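PDB 4YD8: protein PTHB1 from Homo sapiens, which forms part of the BBSome, a coat complex thought to sort specific membrane proteins to the primary cilium and required for ciliogenesis. Local coordinates for residues V200-L214 / L237-A249. Sequence-based numbering, arbitrary orientation. Where two conformers were deposited one is given.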
# COMPACT_ATOMS: atom_id res chain seq x y z
N VAL A 200 0.89 -15.22 1.89
CA VAL A 200 0.16 -16.34 1.31
C VAL A 200 1.09 -17.10 0.37
O VAL A 200 1.71 -16.51 -0.51
CB VAL A 200 -1.07 -15.91 0.52
CG1 VAL A 200 -1.95 -17.13 0.21
CG2 VAL A 200 -1.87 -14.83 1.30
N SER A 201 1.17 -18.42 0.56
CA SER A 201 2.13 -19.23 -0.19
C SER A 201 1.56 -19.70 -1.52
O SER A 201 0.36 -19.56 -1.78
CB SER A 201 2.55 -20.45 0.63
OG SER A 201 1.45 -21.32 0.80
N SER A 202 2.41 -20.31 -2.34
CA SER A 202 1.96 -20.83 -3.63
C SER A 202 1.00 -22.00 -3.50
O SER A 202 0.20 -22.25 -4.40
CB SER A 202 3.16 -21.24 -4.48
OG SER A 202 3.93 -20.11 -4.81
N CYS A 203 1.04 -22.71 -2.38
CA CYS A 203 0.07 -23.79 -2.20
C CYS A 203 -1.18 -23.27 -1.46
O CYS A 203 -1.94 -24.04 -0.87
CB CYS A 203 0.71 -25.00 -1.49
SG CYS A 203 1.35 -24.67 0.15
N GLN A 204 -1.37 -21.96 -1.54
CA GLN A 204 -2.65 -21.30 -1.23
C GLN A 204 -2.97 -21.29 0.27
O GLN A 204 -4.13 -21.30 0.68
CB GLN A 204 -3.78 -21.97 -2.04
CG GLN A 204 -3.46 -22.02 -3.55
CD GLN A 204 -4.51 -22.69 -4.42
OE1 GLN A 204 -5.18 -23.65 -4.00
NE2 GLN A 204 -4.63 -22.22 -5.65
N GLN A 205 -1.91 -21.23 1.07
CA GLN A 205 -2.03 -21.11 2.52
C GLN A 205 -1.74 -19.69 2.98
O GLN A 205 -0.65 -19.17 2.73
CB GLN A 205 -1.04 -22.04 3.22
CG GLN A 205 -1.16 -23.49 2.84
CD GLN A 205 -1.84 -24.29 3.92
OE1 GLN A 205 -3.05 -24.47 3.91
NE2 GLN A 205 -1.04 -24.78 4.87
N VAL A 206 -2.69 -19.08 3.67
CA VAL A 206 -2.39 -17.88 4.44
C VAL A 206 -1.59 -18.30 5.66
O VAL A 206 -1.99 -19.19 6.38
CB VAL A 206 -3.67 -17.13 4.89
CG1 VAL A 206 -3.29 -15.86 5.65
CG2 VAL A 206 -4.52 -16.75 3.68
N GLU A 207 -0.45 -17.66 5.89
CA GLU A 207 0.44 -18.04 6.97
C GLU A 207 0.79 -16.86 7.86
O GLU A 207 1.01 -15.76 7.36
CB GLU A 207 1.73 -18.65 6.41
CG GLU A 207 1.48 -19.79 5.46
CD GLU A 207 2.75 -20.40 4.94
OE1 GLU A 207 3.80 -19.71 4.95
OE2 GLU A 207 2.72 -21.59 4.53
N SER A 208 0.83 -17.09 9.16
CA SER A 208 1.18 -16.05 10.11
C SER A 208 2.40 -16.49 10.92
O SER A 208 2.39 -17.57 11.51
CB SER A 208 0.01 -15.75 11.05
OG SER A 208 0.33 -14.73 11.99
N TYR A 209 3.43 -15.65 10.93
CA TYR A 209 4.66 -15.93 11.67
C TYR A 209 4.90 -14.88 12.75
O TYR A 209 4.98 -13.70 12.45
CB TYR A 209 5.86 -15.94 10.73
CG TYR A 209 5.81 -17.02 9.68
CD1 TYR A 209 5.22 -16.78 8.45
CD2 TYR A 209 6.36 -18.28 9.92
CE1 TYR A 209 5.16 -17.77 7.48
CE2 TYR A 209 6.31 -19.28 8.95
CZ TYR A 209 5.70 -19.01 7.73
OH TYR A 209 5.64 -19.97 6.75
N LYS A 210 5.03 -15.31 14.00
CA LYS A 210 5.34 -14.40 15.10
C LYS A 210 6.72 -13.79 14.93
O LYS A 210 7.69 -14.49 14.62
CB LYS A 210 5.26 -15.13 16.44
CG LYS A 210 3.88 -15.66 16.80
CD LYS A 210 3.50 -15.29 18.22
CE LYS A 210 2.78 -13.93 18.29
NZ LYS A 210 3.66 -12.74 18.05
N TYR A 211 6.81 -12.47 15.13
CA TYR A 211 8.08 -11.78 15.00
C TYR A 211 9.18 -12.36 15.90
O TYR A 211 10.32 -12.56 15.45
CB TYR A 211 7.93 -10.29 15.33
CG TYR A 211 9.25 -9.55 15.24
CD1 TYR A 211 9.83 -9.29 14.00
CD2 TYR A 211 9.91 -9.13 16.38
CE1 TYR A 211 11.02 -8.62 13.90
CE2 TYR A 211 11.12 -8.46 16.28
CZ TYR A 211 11.67 -8.21 15.04
OH TYR A 211 12.86 -7.55 14.92
N GLN A 212 8.85 -12.63 17.16
CA GLN A 212 9.87 -13.12 18.08
C GLN A 212 10.31 -14.54 17.73
O GLN A 212 11.48 -14.88 17.90
CB GLN A 212 9.38 -13.07 19.53
CG GLN A 212 9.11 -11.64 20.04
CD GLN A 212 10.35 -10.76 20.09
OE1 GLN A 212 11.49 -11.24 20.04
NE2 GLN A 212 10.14 -9.45 20.20
N VAL A 213 9.39 -15.35 17.21
CA VAL A 213 9.74 -16.68 16.73
C VAL A 213 10.71 -16.55 15.56
O VAL A 213 11.71 -17.27 15.49
CB VAL A 213 8.50 -17.48 16.32
CG1 VAL A 213 8.89 -18.71 15.50
CG2 VAL A 213 7.70 -17.88 17.54
N LEU A 214 10.43 -15.63 14.65
CA LEU A 214 11.37 -15.32 13.57
C LEU A 214 12.71 -14.87 14.10
O LEU A 214 13.75 -15.39 13.70
CB LEU A 214 10.79 -14.22 12.66
CG LEU A 214 10.00 -14.76 11.48
CD1 LEU A 214 9.04 -13.72 10.98
CD2 LEU A 214 10.96 -15.15 10.37
N LEU A 237 12.21 -22.28 12.05
CA LEU A 237 11.11 -21.33 11.93
C LEU A 237 9.78 -22.05 11.75
O LEU A 237 9.58 -22.76 10.77
CB LEU A 237 11.36 -20.37 10.76
CG LEU A 237 10.24 -19.37 10.49
CD1 LEU A 237 9.96 -18.50 11.70
CD2 LEU A 237 10.59 -18.52 9.29
N VAL A 238 8.87 -21.88 12.71
CA VAL A 238 7.58 -22.54 12.63
C VAL A 238 6.44 -21.52 12.46
O VAL A 238 6.46 -20.43 13.04
CB VAL A 238 7.32 -23.42 13.88
CG1 VAL A 238 7.21 -22.58 15.14
CG2 VAL A 238 6.09 -24.29 13.69
N VAL A 239 5.47 -21.88 11.64
CA VAL A 239 4.33 -21.01 11.41
C VAL A 239 3.49 -20.97 12.70
O VAL A 239 3.47 -21.93 13.46
CB VAL A 239 3.50 -21.51 10.21
CG1 VAL A 239 2.63 -22.70 10.59
CG2 VAL A 239 2.67 -20.40 9.64
N ASP A 240 2.83 -19.84 12.95
CA ASP A 240 1.96 -19.73 14.12
C ASP A 240 0.59 -20.34 13.81
O ASP A 240 0.08 -21.19 14.55
CB ASP A 240 1.81 -18.26 14.54
CG ASP A 240 1.18 -18.10 15.91
OD1 ASP A 240 1.52 -18.89 16.81
OD2 ASP A 240 0.34 -17.19 16.08
N TRP A 241 -0.00 -19.90 12.70
CA TRP A 241 -1.20 -20.54 12.19
C TRP A 241 -1.23 -20.47 10.67
O TRP A 241 -0.52 -19.69 10.05
CB TRP A 241 -2.48 -19.92 12.79
CG TRP A 241 -2.66 -18.41 12.62
CD1 TRP A 241 -2.46 -17.45 13.57
CD2 TRP A 241 -3.12 -17.72 11.45
NE1 TRP A 241 -2.75 -16.21 13.06
CE2 TRP A 241 -3.17 -16.35 11.76
CE3 TRP A 241 -3.49 -18.13 10.16
CZ2 TRP A 241 -3.55 -15.38 10.84
CZ3 TRP A 241 -3.88 -17.17 9.24
CH2 TRP A 241 -3.91 -15.80 9.59
N THR A 242 -2.06 -21.31 10.07
CA THR A 242 -2.20 -21.33 8.63
C THR A 242 -3.67 -21.53 8.26
O THR A 242 -4.44 -22.11 9.03
CB THR A 242 -1.29 -22.42 8.00
OG1 THR A 242 -1.20 -22.24 6.58
CG2 THR A 242 -1.80 -23.82 8.32
N LEU A 243 -4.07 -21.02 7.09
CA LEU A 243 -5.44 -21.17 6.60
C LEU A 243 -5.39 -21.45 5.11
O LEU A 243 -4.85 -20.65 4.34
CB LEU A 243 -6.28 -19.91 6.88
CG LEU A 243 -7.72 -19.93 6.34
CD1 LEU A 243 -8.61 -20.87 7.15
CD2 LEU A 243 -8.33 -18.54 6.26
N ASN A 244 -5.94 -22.58 4.68
CA ASN A 244 -6.00 -22.82 3.25
C ASN A 244 -7.20 -22.11 2.66
O ASN A 244 -8.33 -22.40 3.02
CB ASN A 244 -6.09 -24.31 2.94
CG ASN A 244 -5.80 -24.58 1.48
OD1 ASN A 244 -6.57 -24.20 0.60
ND2 ASN A 244 -4.66 -25.21 1.21
N ILE A 245 -6.94 -21.18 1.74
CA ILE A 245 -8.03 -20.43 1.11
C ILE A 245 -8.37 -20.93 -0.29
O ILE A 245 -9.25 -20.38 -0.96
CB ILE A 245 -7.69 -18.93 1.02
CG1 ILE A 245 -6.36 -18.72 0.30
CG2 ILE A 245 -7.61 -18.34 2.42
CD1 ILE A 245 -6.11 -17.27 -0.07
N GLY A 246 -7.64 -21.95 -0.75
CA GLY A 246 -7.99 -22.65 -1.98
C GLY A 246 -7.81 -21.88 -3.28
O GLY A 246 -8.34 -22.30 -4.31
N GLU A 247 -7.06 -20.80 -3.24
CA GLU A 247 -6.81 -19.98 -4.43
C GLU A 247 -5.59 -19.12 -4.20
O GLU A 247 -5.16 -18.96 -3.05
CB GLU A 247 -8.02 -19.09 -4.75
CG GLU A 247 -8.28 -18.04 -3.68
CD GLU A 247 -9.64 -17.39 -3.85
OE1 GLU A 247 -10.67 -18.06 -3.60
OE2 GLU A 247 -9.68 -16.21 -4.26
N GLN A 248 -5.03 -18.56 -5.26
CA GLN A 248 -3.89 -17.65 -5.13
C GLN A 248 -4.36 -16.30 -4.60
O GLN A 248 -5.45 -15.82 -4.95
CB GLN A 248 -3.16 -17.48 -6.46
CG GLN A 248 -2.60 -18.77 -7.05
CD GLN A 248 -1.51 -19.41 -6.18
OE1 GLN A 248 -0.69 -18.71 -5.57
NE2 GLN A 248 -1.50 -20.73 -6.14
N ALA A 249 -3.54 -15.69 -3.74
CA ALA A 249 -3.84 -14.34 -3.23
C ALA A 249 -3.18 -13.25 -4.07
O ALA A 249 -2.04 -13.38 -4.50
CB ALA A 249 -3.39 -14.22 -1.79
O HOH W 1 -0.98 -17.26 -3.30
O HOH W 2 2.29 -18.00 -5.60
O HOH W 3 -5.29 -25.37 -1.69
O HOH W 4 1.03 -23.55 5.41
O HOH W 5 0.44 -15.07 14.63
O HOH W 6 5.39 -18.16 14.65
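Trp241 lies with one face of its indole against Ser208. The CB of Ser208 sits over the five-membered ring, 3.5 Å from its centroid and 21° off the normal, a CH-pi contact. CG of Trp241 stands between its own backbone N and carbonyl carbon (chi1 56°), which lays the indole back across strand 205-210. Followed outward from its CB, the side chain has CG, CD1 and CD2 near Ser208 CB. NE1 and CE2 come closest to that atom, with CE2 at 3.3 Å. NE1 also makes a weak hydrogen bond to the backbone O of Asp277. At the far end of the six-membered ring, CZ3 reaches Val206 CG1 at 3.9 Å, and CH2 touches the same methyl. An alanine in place of Trp241 would probably uncover Ser208 CB and Val206 CG1 and leave the Asp277 carbonyl without this donor.

Strands 205-210 and 241-244 are the third and the fourth, outermost, strand of one antiparallel blade in the seven-bladed beta-propeller, the N-terminal domain of PTHB1. Val206 and Leu243 form a hydrogen-bonded pair. A classic beta bulge sets Asp240 and Trp241 together opposite Ser208; Asp240 N gives Ser208 O a 2.7 Å bond. Val206, Leu243 and Ile245 also touch strand 271-275 of the next blade.

On the sheet face carrying Gln205 and Thr242, water 4 donates to Glu207 OE2 and lies close to Thr242 OG1. Gln205 bends at chi2 (-105°), and its OE1 accepts Asn244 ND2 at 3.2 Å, from above the carbonyl plane. Val239 CG2 covers one face of the Tyr209 ring, 4.0 Å from the centroid. In the type I turn Ser201 to Gln204, just before strand 205-210, Ser202 O accepts a nearly straight 2.9 Å bond from Gln248 NE2, with the acceptor close to the plane of the Gln248 amide.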